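Local coordinates for protein mandelate racemase/muconate lactonizing enzyme (Jannaschia sp., PDB 4J3Z) that probably catalyses a reaction begun by removal of the proton next to a substrate carboxylate, at residues A320-G325 with A358-P363; W24-V29 with E343-G348; R278-A283 with K294-L299; G39-A44 with E49-V54. All blocks are in the same frame, centred on the assembly; numbering follows the deposited sequence.

Interaction 1. Residues A320-G325 with A358-P363; sequences ANVHLG and AAPDAP
Both nitrogens of the His-323 imidazole are held while its ring packs against Pro-360: ND1 is bonded to the backbone N of Trp-115, and NE2 to the carbonyl O of Leu-365, just beyond 358-363. A backbone N-H can only donate and a carbonyl can only accept, so the pair of bonds fits a neutral ring protonated at NE2 and fixes its rotation about CB-CG. His-323 belongs to helix 315-327 of the enolase-type barrel domain, and Pro-360 to the loop that follows strand 356-358.

Between the two segments themselves the contact is apolar. The pyrrolidine ring of Pro-360 comes over one face of the imidazole rather than meeting it squarely: CD stands 4.3 Å above the ring plane of His-323, displaced toward the rim. The nearest approach is from His-323 NE2 to Pro-360 CG, 3.7 Å, and CE1 of the same imidazole lies 4.0 Å from Pro-360 CB. With CG beside its backbone N (chi1 -78°), the histidine leaves the helix in a direction that carries its far end up to the proline.

One residue earlier in the helix, Val-322 offers a methyl to the CG-CD side of the Pro-360 ring. Its CG1 stands roughly anti to the backbone N (chi1 157°) and faces the loop. Trp-115 completes the surroundings: its ring meets that of His-323 with planes about 25° apart, and its NE1 binds the carbonyl O of Pro-360. Pro-360 is thus bonded by Trp-115 at its carbonyl and touched on its ring by His-323 and Val-322, with Val-322 CG1 3.8 Å from both Pro-360 CD and Pro-360 CG.

Interaction 2. Residues W24-V29 with E343-G348; sequences WLLVRV and EALVTG
Leu-345, in segment 343-348, reaches two side chains, Trp-24 and Leu-26, on strand 24-31. That strand is the middle one of a three-stranded antiparallel sheet in the N-terminal domain, so the contact is part of the interface between this domain and the enolase-like barrel domain, a two-domain plan shared across the enolase superfamily.

The aliphatic-aromatic contact is made at an edge. CD2 of Leu-345 lies in the plane of the indole beside its six-membered ring, 3.7 Å from Trp-24 CE3 and equally far from Trp-24 CZ3, and does not sit over a face. The two side chains run past each other in opposite senses, so that the methyl comes alongside the CE3-CZ3 bond.

The purely aliphatic contact is tip to tip. Leu-26 CD1 approaches the same Leu-345 CD2 at 3.9 Å, and one methyl thus fits into the notch between a tryptophan and a leucine two residues apart on the strand. In Leu-345, chi1 (-175°) directs CG toward the sheet, and chi2 (48° to CD1) leaves CD2 as the extended branch.

Further residues of the chain surround this patch. The rings of Phe-341 and His-342 meet Trp-24, while Leu-369 touches both Leu-26 and Leu-345. Further along the strand, a salt bridge from Arg-28 NH2 to Asp-371 OD1 provides a charged tie next to the apolar one.

The second branch of Leu-345 is set back from the leucine of the strand: its CD1 is 4.9 Å from Leu-26 CD1, leaving CD2 to make the contact.

Interaction 3. Residues R278-A283 with K294-L299; sequences RILQPA and KKIATL
Pro-282 and Ile-296 meet without any aromatic or amide face taking part between the segments: the puckered ring of the proline touches through CB, Pro-282 CB lying 4.2 Å from Ile-296 CD1, a loose touch. Phe-269 of helix 266-274 packs on both residues and brings an aromatic ring to the site.

The closer meeting is between Leu-280 and Ile-296, whose side chains cross obliquely. Leu-280 CD1 comes within 3.7 Å of Ile-296 CG2 and also stands 4.1 Å from the backbone O of Ile-296, so this methyl reaches the helix surface itself. The two branches of the isoleucine divide the work. CG2, anti to the backbone N, serves the leucine; CG1 takes the position beside that N (chi1 -59°), and an extended chi2 of 162° carries CD1 on to the proline.

In the barrel, strand 279-280 runs parallel to strand 306-307, and helix 290-302 lies in the connection between them, so the contact seats the helix of a beta-alpha-beta crossover on its own leading strand. Other faces of this helix meet a second subunit, where Leu-299 packs on the Leu-299 of that neighbour.

Inside the helix, Lys-294 O receives Thr-298 N at 3.0 Å and, more weakly, Thr-298 OG1 at 3.4 Å. Across the contact no hydrogen bond is made: strand and helix are fitted by the shapes of three buried apolar side chains, while Lys-294, elsewhere on the helix, forms a salt bridge through NZ with Glu-72 OE2 of the neighbouring subunit.

Interaction 4. Residues G39-A44 with E49-V54; sequences GEVYAA and EAMTHV
Met-51 spans the space from helix 48-62 to Ala-43 and Val-41 with a side chain bent at chi2 and chi3. Its CB is still 5.6 Å from Ala-43 CB. At CG the gap narrows, with Met-51 CG 4.4 Å from that same Ala-43 CB. The sulfur is the first atom to make a true contact: SD of Met-51 lies 3.9 Å from Ala-43 CB. The terminal methyl then touches two residues at once, Met-51 CE being 3.8 Å from Ala-43 CB and 4.0 Å from Val-41 CG1. The bends (chi2 -52°, chi3 -59°) curl the chain into a hook, so that CE turns toward Val-41 while still touching Ala-43.

On the other side, Val-41 presents CG1, the branch anti to its backbone N, and its side chain crosses that of the methionine. The small Ala-43 lets both SD and CE settle over one methyl. All three residues are buried and the contact is entirely apolar. Within the helix, Thr-52 OG1 donates to Glu-49 O at 2.9 Å, the donor tilted 27° from the carbonyl plane.

This is the strand-to-helix packing of the N-terminal domain: strand 36-41 and its continuation lie against helix 48-62, and Met-51 also touches Thr-90 and Ala-94 of helix 89-109. From another side of the helix, His-53 stacks on His-53 of a neighbouring subunit. Tyr-42, turned from the helix, packs on Ala-283 and Glu-317 of the barrel domain, so this edge of the sheet lies between the domain's own helices and the barrel.

In the fold
Strand 24-31 opens interaction 2 near the N terminus, and the chain's return at 343-348 draws most of the chain into one long loop joining the N-terminal domain to the barrel. Within that loop lie two short closures: interaction 4, where 39-44 meets the helix that follows it, and interaction 3, a strand and helix of the barrel. Interaction 1 begins inside the loop, at 320-325, but ends beyond it, so it crosses interaction 2. Interactions 2 and 4 share a sheet through neighbouring strands 24-31 and 36-41. Leu-324 packs on Lys-294 to join interactions 1 and 3, while Ala-283 against Tyr-42 links interaction 3 with interaction 4 across the domains.

Interaction 1. Residues A320-G325 with A358-P363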
# COMPACT_ATOMS: atom_id res chain seq x y z
N ALA D 320 16.40 9.60 -36.17
CA ALA D 320 15.11 9.63 -35.46
C ALA D 320 15.26 9.90 -33.96
O ALA D 320 14.51 10.70 -33.41
CB ALA D 320 14.34 8.34 -35.70
N ASN D 321 16.21 9.21 -33.32
CA ASN D 321 16.61 9.52 -31.94
C ASN D 321 16.99 10.97 -31.77
O ASN D 321 16.56 11.62 -30.82
CB ASN D 321 17.83 8.69 -31.51
CG ASN D 321 17.57 7.20 -31.52
OD1 ASN D 321 16.42 6.76 -31.39
ND2 ASN D 321 18.64 6.43 -31.69
N VAL D 322 17.83 11.46 -32.68
CA VAL D 322 18.43 12.78 -32.51
C VAL D 322 17.33 13.83 -32.52
O VAL D 322 17.30 14.70 -31.65
CB VAL D 322 19.53 13.06 -33.56
CG1 VAL D 322 19.75 14.56 -33.77
CG2 VAL D 322 20.82 12.38 -33.15
N HIS D 323 16.41 13.69 -33.46
CA HIS D 323 15.29 14.61 -33.61
C HIS D 323 14.32 14.58 -32.43
O HIS D 323 13.89 15.62 -31.97
CB HIS D 323 14.55 14.33 -34.91
CG HIS D 323 15.25 14.87 -36.12
ND1 HIS D 323 15.02 16.15 -36.60
CD2 HIS D 323 16.16 14.32 -36.95
CE1 HIS D 323 15.76 16.35 -37.67
NE2 HIS D 323 16.46 15.26 -37.91
N LEU D 324 13.97 13.38 -31.97
CA LEU D 324 13.18 13.25 -30.74
C LEU D 324 13.94 13.85 -29.56
O LEU D 324 13.33 14.45 -28.67
CB LEU D 324 12.82 11.79 -30.48
CG LEU D 324 12.30 11.37 -29.09
CD1 LEU D 324 11.03 12.10 -28.72
CD2 LEU D 324 12.09 9.86 -29.02
N GLY D 325 15.26 13.67 -29.57
CA GLY D 325 16.12 14.18 -28.50
C GLY D 325 16.17 15.69 -28.46
O GLY D 325 16.32 16.29 -27.39
N ALA D 358 24.48 18.51 -32.67
CA ALA D 358 23.71 19.75 -32.82
C ALA D 358 22.43 19.43 -33.55
O ALA D 358 22.41 18.56 -34.44
CB ALA D 358 24.52 20.80 -33.57
N ALA D 359 21.35 20.11 -33.18
CA ALA D 359 20.06 19.97 -33.85
C ALA D 359 20.20 20.15 -35.36
O ALA D 359 20.66 21.20 -35.82
CB ALA D 359 19.06 20.96 -33.28
N PRO D 360 19.81 19.12 -36.15
CA PRO D 360 19.94 19.15 -37.62
C PRO D 360 19.12 20.26 -38.29
O PRO D 360 18.19 20.83 -37.69
CB PRO D 360 19.44 17.76 -38.04
CG PRO D 360 19.58 16.90 -36.82
CD PRO D 360 19.30 17.82 -35.67
N ASP D 361 19.47 20.56 -39.54
CA ASP D 361 19.04 21.76 -40.26
C ASP D 361 18.13 21.49 -41.45
O ASP D 361 17.51 22.42 -41.99
CB ASP D 361 20.28 22.50 -40.78
CG ASP D 361 20.60 23.74 -39.98
OD1 ASP D 361 19.73 24.22 -39.21
OD2 ASP D 361 21.73 24.26 -40.14
N ALA D 362 18.10 20.24 -41.89
CA ALA D 362 17.45 19.88 -43.15
C ALA D 362 16.02 19.40 -42.92
O ALA D 362 15.68 18.97 -41.81
CB ALA D 362 18.26 18.82 -43.87
N PRO D 363 15.17 19.49 -43.97
CA PRO D 363 13.79 19.01 -43.83
C PRO D 363 13.75 17.50 -43.63
O PRO D 363 14.67 16.79 -44.04
CB PRO D 363 13.16 19.38 -45.18
CG PRO D 363 14.05 20.43 -45.76
CD PRO D 363 15.42 20.04 -45.31

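Interaction 2. Residues W24-V29 with E343-G348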
# COMPACT_ATOMS: atom_id res chain seq x y z
N TRP D 24 20.97 -4.45 -40.32
CA TRP D 24 19.98 -3.40 -40.08
C TRP D 24 18.82 -3.56 -41.05
O TRP D 24 19.02 -4.01 -42.18
CB TRP D 24 20.59 -2.01 -40.25
CG TRP D 24 21.77 -1.72 -39.37
CD1 TRP D 24 22.00 -2.20 -38.11
CD2 TRP D 24 22.88 -0.88 -39.69
NE1 TRP D 24 23.19 -1.70 -37.62
CE2 TRP D 24 23.74 -0.88 -38.57
CE3 TRP D 24 23.24 -0.12 -40.81
CZ2 TRP D 24 24.94 -0.16 -38.54
CZ3 TRP D 24 24.43 0.60 -40.78
CH2 TRP D 24 25.27 0.56 -39.65
N LEU D 25 17.62 -3.18 -40.60
CA LEU D 25 16.42 -3.29 -41.42
C LEU D 25 15.86 -1.92 -41.74
O LEU D 25 15.18 -1.29 -40.91
CB LEU D 25 15.36 -4.13 -40.70
CG LEU D 25 15.39 -5.65 -40.86
CD1 LEU D 25 14.94 -6.32 -39.56
CD2 LEU D 25 14.51 -6.06 -42.02
N LEU D 26 16.12 -1.46 -42.96
CA LEU D 26 15.70 -0.12 -43.37
C LEU D 26 14.52 -0.16 -44.33
O LEU D 26 14.47 -1.02 -45.21
CB LEU D 26 16.86 0.64 -44.01
CG LEU D 26 18.24 0.65 -43.35
CD1 LEU D 26 19.12 1.67 -44.07
CD2 LEU D 26 18.16 0.97 -41.86
N VAL D 27 13.59 0.77 -44.15
CA VAL D 27 12.43 0.94 -45.04
C VAL D 27 12.46 2.31 -45.73
O VAL D 27 12.82 3.32 -45.12
CB VAL D 27 11.08 0.73 -44.29
CG1 VAL D 27 11.08 -0.58 -43.50
CG2 VAL D 27 10.74 1.91 -43.39
N ARG D 28 12.09 2.34 -47.00
CA ARG D 28 11.94 3.60 -47.73
C ARG D 28 10.56 3.66 -48.39
O ARG D 28 10.31 2.97 -49.38
CB ARG D 28 13.04 3.76 -48.78
CG ARG D 28 13.00 5.07 -49.54
CD ARG D 28 13.56 4.87 -50.93
NE ARG D 28 14.93 5.35 -51.03
CZ ARG D 28 15.90 4.76 -51.73
NH1 ARG D 28 15.67 3.63 -52.39
NH2 ARG D 28 17.11 5.30 -51.74
N VAL D 29 9.67 4.47 -47.81
CA VAL D 29 8.30 4.64 -48.31
C VAL D 29 8.22 5.80 -49.29
O VAL D 29 8.70 6.89 -48.99
CB VAL D 29 7.31 4.89 -47.14
CG1 VAL D 29 5.90 5.16 -47.67
CG2 VAL D 29 7.29 3.71 -46.17
N GLU D 343 28.29 6.58 -41.59
CA GLU D 343 28.43 7.83 -42.35
C GLU D 343 28.49 7.62 -43.88
O GLU D 343 28.35 8.57 -44.65
CB GLU D 343 29.66 8.62 -41.86
CG GLU D 343 29.77 10.06 -42.35
CD GLU D 343 28.71 10.99 -41.78
OE1 GLU D 343 28.24 10.78 -40.64
OE2 GLU D 343 28.36 11.96 -42.48
N ALA D 344 28.70 6.38 -44.30
CA ALA D 344 28.69 6.02 -45.72
C ALA D 344 27.29 5.64 -46.20
O ALA D 344 26.90 6.01 -47.32
CB ALA D 344 29.67 4.89 -45.99
N LEU D 345 26.56 4.88 -45.38
CA LEU D 345 25.25 4.33 -45.80
C LEU D 345 24.24 5.43 -46.15
O LEU D 345 23.47 5.28 -47.10
CB LEU D 345 24.68 3.36 -44.75
CG LEU D 345 23.37 2.61 -45.10
CD1 LEU D 345 23.39 1.98 -46.49
CD2 LEU D 345 23.03 1.56 -44.06
N VAL D 346 24.27 6.53 -45.41
CA VAL D 346 23.43 7.69 -45.70
C VAL D 346 24.29 8.93 -45.96
O VAL D 346 25.48 8.94 -45.62
CB VAL D 346 22.42 7.97 -44.56
CG1 VAL D 346 21.31 6.92 -44.52
CG2 VAL D 346 23.14 8.06 -43.22
N THR D 347 23.71 9.96 -46.58
CA THR D 347 24.29 11.30 -46.51
C THR D 347 23.35 12.19 -45.69
O THR D 347 22.15 12.25 -45.95
CB THR D 347 24.61 11.92 -47.89
OG1 THR D 347 23.40 12.34 -48.54
CG2 THR D 347 25.39 10.94 -48.79
N GLY D 348 23.90 12.85 -44.66
CA GLY D 348 23.10 13.72 -43.79
C GLY D 348 23.09 13.31 -42.33
O GLY D 348 22.60 14.04 -41.48

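Interaction 3. Residues R278-A283 with K294-L299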
# COMPACT_ATOMS: atom_id res chain seq x y z
N ARG D 278 14.11 5.24 -13.58
CA ARG D 278 14.05 6.69 -13.75
C ARG D 278 14.73 7.13 -15.03
O ARG D 278 14.76 8.32 -15.36
CB ARG D 278 14.63 7.41 -12.53
CG ARG D 278 13.73 7.40 -11.29
CD ARG D 278 12.43 8.17 -11.53
NE ARG D 278 11.43 7.94 -10.47
CZ ARG D 278 10.47 7.02 -10.52
NH1 ARG D 278 10.36 6.23 -11.58
NH2 ARG D 278 9.61 6.90 -9.51
N ILE D 279 15.27 6.17 -15.78
CA ILE D 279 15.82 6.46 -17.09
C ILE D 279 15.29 5.44 -18.07
O ILE D 279 15.55 4.25 -17.93
CB ILE D 279 17.37 6.44 -17.10
CG1 ILE D 279 17.92 7.29 -15.96
CG2 ILE D 279 17.91 6.88 -18.46
CD1 ILE D 279 19.41 7.57 -16.05
N LEU D 280 14.53 5.92 -19.06
CA LEU D 280 13.94 5.05 -20.08
C LEU D 280 14.72 5.18 -21.37
O LEU D 280 15.08 6.28 -21.78
CB LEU D 280 12.48 5.41 -20.35
CG LEU D 280 11.56 5.46 -19.13
CD1 LEU D 280 10.17 5.86 -19.57
CD2 LEU D 280 11.56 4.13 -18.38
N GLN D 281 14.96 4.04 -22.01
CA GLN D 281 15.77 3.98 -23.21
C GLN D 281 15.00 3.26 -24.29
O GLN D 281 15.21 2.08 -24.53
CB GLN D 281 17.09 3.27 -22.93
CG GLN D 281 17.71 3.61 -21.58
CD GLN D 281 18.80 2.64 -21.19
OE1 GLN D 281 18.61 1.42 -21.22
NE2 GLN D 281 19.95 3.17 -20.84
N PRO D 282 14.07 3.96 -24.95
CA PRO D 282 13.44 3.21 -26.02
C PRO D 282 14.40 3.03 -27.19
O PRO D 282 15.26 3.89 -27.44
CB PRO D 282 12.25 4.10 -26.41
CG PRO D 282 12.64 5.47 -26.01
CD PRO D 282 13.53 5.32 -24.81
N ALA D 283 14.26 1.90 -27.87
CA ALA D 283 14.78 1.78 -29.22
C ALA D 283 13.59 2.15 -30.08
O ALA D 283 12.56 1.45 -30.07
CB ALA D 283 15.25 0.37 -29.50
N LYS D 294 7.85 10.31 -28.24
CA LYS D 294 7.39 11.54 -27.58
C LYS D 294 6.45 11.26 -26.41
O LYS D 294 6.54 11.93 -25.37
CB LYS D 294 6.68 12.47 -28.57
CG LYS D 294 7.59 13.42 -29.33
CD LYS D 294 8.34 14.39 -28.42
CE LYS D 294 7.46 15.52 -27.92
NZ LYS D 294 8.30 16.47 -27.14
N LYS D 295 5.60 10.28 -26.52
CA LYS D 295 4.74 10.08 -25.43
C LYS D 295 5.29 9.20 -24.33
O LYS D 295 4.83 9.24 -23.26
CB LYS D 295 3.35 9.71 -25.89
CG LYS D 295 3.29 8.60 -26.85
CD LYS D 295 1.88 8.18 -27.02
CE LYS D 295 1.25 8.73 -28.25
NZ LYS D 295 -0.20 8.59 -28.14
N ILE D 296 6.31 8.45 -24.62
CA ILE D 296 7.12 7.81 -23.58
C ILE D 296 7.91 8.90 -22.84
O ILE D 296 8.16 8.80 -21.64
CB ILE D 296 8.08 6.75 -24.16
CG1 ILE D 296 7.30 5.66 -24.91
CG2 ILE D 296 8.94 6.15 -23.05
CD1 ILE D 296 8.16 4.83 -25.85
N ALA D 297 8.30 9.94 -23.57
CA ALA D 297 9.05 11.05 -22.98
C ALA D 297 8.18 11.90 -22.05
O ALA D 297 8.67 12.44 -21.06
CB ALA D 297 9.66 11.91 -24.07
N THR D 298 6.89 12.02 -22.36
CA THR D 298 5.95 12.79 -21.55
C THR D 298 5.60 12.06 -20.26
O THR D 298 5.49 12.69 -19.19
CB THR D 298 4.69 13.16 -22.35
OG1 THR D 298 5.01 14.19 -23.29
CG2 THR D 298 3.59 13.66 -21.45
N LEU D 299 5.44 10.74 -20.37
CA LEU D 299 5.23 9.90 -19.19
C LEU D 299 6.46 9.87 -18.29
O LEU D 299 6.33 9.83 -17.07
CB LEU D 299 4.85 8.48 -19.60
CG LEU D 299 3.39 7.99 -19.61
CD1 LEU D 299 2.75 8.00 -18.23
CD2 LEU D 299 2.53 8.73 -20.62

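Interaction 4. Residues G39-A44 with E49-V54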
# COMPACT_ATOMS: atom_id res chain seq x y z
N GLY D 39 12.94 5.00 -42.82
CA GLY D 39 12.60 4.49 -41.49
C GLY D 39 13.37 3.22 -41.18
O GLY D 39 13.81 2.52 -42.09
N GLU D 40 13.54 2.93 -39.89
CA GLU D 40 14.30 1.76 -39.47
C GLU D 40 13.55 0.91 -38.44
O GLU D 40 13.01 1.43 -37.45
CB GLU D 40 15.69 2.17 -38.96
CG GLU D 40 16.52 1.03 -38.43
CD GLU D 40 18.03 1.26 -38.52
OE1 GLU D 40 18.47 2.40 -38.78
OE2 GLU D 40 18.76 0.28 -38.32
N VAL D 41 13.52 -0.39 -38.70
CA VAL D 41 12.85 -1.38 -37.86
C VAL D 41 13.86 -2.02 -36.91
O VAL D 41 14.98 -2.40 -37.30
CB VAL D 41 12.19 -2.48 -38.73
CG1 VAL D 41 11.52 -3.54 -37.87
CG2 VAL D 41 11.21 -1.87 -39.73
N TYR D 42 13.46 -2.13 -35.64
CA TYR D 42 14.25 -2.82 -34.65
C TYR D 42 13.48 -4.03 -34.14
O TYR D 42 12.61 -3.92 -33.26
CB TYR D 42 14.66 -1.87 -33.53
CG TYR D 42 15.83 -2.35 -32.70
CD1 TYR D 42 17.07 -2.58 -33.28
CD2 TYR D 42 15.69 -2.57 -31.34
CE1 TYR D 42 18.14 -3.02 -32.52
CE2 TYR D 42 16.75 -3.01 -30.57
CZ TYR D 42 17.97 -3.23 -31.16
OH TYR D 42 19.01 -3.68 -30.38
N ALA D 43 13.79 -5.19 -34.71
CA ALA D 43 13.08 -6.43 -34.42
C ALA D 43 13.98 -7.63 -34.70
O ALA D 43 14.53 -7.74 -35.80
CB ALA D 43 11.82 -6.52 -35.26
N ALA D 44 14.11 -8.53 -33.73
CA ALA D 44 15.00 -9.67 -33.90
C ALA D 44 14.41 -11.01 -33.42
O ALA D 44 15.12 -12.01 -33.34
CB ALA D 44 16.35 -9.40 -33.24
N GLU D 49 14.28 -12.24 -43.18
CA GLU D 49 13.50 -12.80 -44.29
C GLU D 49 12.02 -12.80 -43.90
O GLU D 49 11.17 -12.37 -44.68
CB GLU D 49 13.96 -14.22 -44.63
CG GLU D 49 13.38 -14.78 -45.91
CD GLU D 49 13.15 -16.29 -45.89
OE1 GLU D 49 13.20 -16.90 -44.81
OE2 GLU D 49 12.90 -16.87 -46.97
N ALA D 50 11.74 -13.29 -42.69
CA ALA D 50 10.39 -13.35 -42.18
C ALA D 50 9.91 -11.95 -41.80
O ALA D 50 8.72 -11.65 -41.93
CB ALA D 50 10.30 -14.30 -40.99
N MET D 51 10.83 -11.10 -41.34
CA MET D 51 10.47 -9.72 -41.05
C MET D 51 9.98 -8.98 -42.29
O MET D 51 9.03 -8.20 -42.19
CB MET D 51 11.59 -8.93 -40.35
CG MET D 51 11.67 -9.10 -38.83
SD MET D 51 10.15 -8.81 -37.88
CE MET D 51 9.72 -7.12 -38.31
N THR D 52 10.60 -9.23 -43.46
CA THR D 52 10.17 -8.53 -44.67
C THR D 52 8.70 -8.79 -44.99
O THR D 52 8.01 -7.91 -45.50
CB THR D 52 11.03 -8.78 -45.95
OG1 THR D 52 10.78 -10.09 -46.49
CG2 THR D 52 12.51 -8.56 -45.75
N HIS D 53 8.23 -9.99 -44.68
CA HIS D 53 6.82 -10.34 -44.89
C HIS D 53 5.92 -9.74 -43.81
O HIS D 53 4.78 -9.39 -44.08
CB HIS D 53 6.64 -11.85 -45.00
CG HIS D 53 7.40 -12.46 -46.13
ND1 HIS D 53 8.57 -13.17 -45.95
CD2 HIS D 53 7.15 -12.48 -47.46
CE1 HIS D 53 9.01 -13.59 -47.12
NE2 HIS D 53 8.17 -13.18 -48.06
N VAL D 54 6.45 -9.61 -42.59
CA VAL D 54 5.74 -8.88 -41.53
C VAL D 54 5.62 -7.38 -41.86
O VAL D 54 4.53 -6.80 -41.75
CB VAL D 54 6.42 -9.07 -40.15
CG1 VAL D 54 6.00 -7.96 -39.19
CG2 VAL D 54 6.07 -10.43 -39.57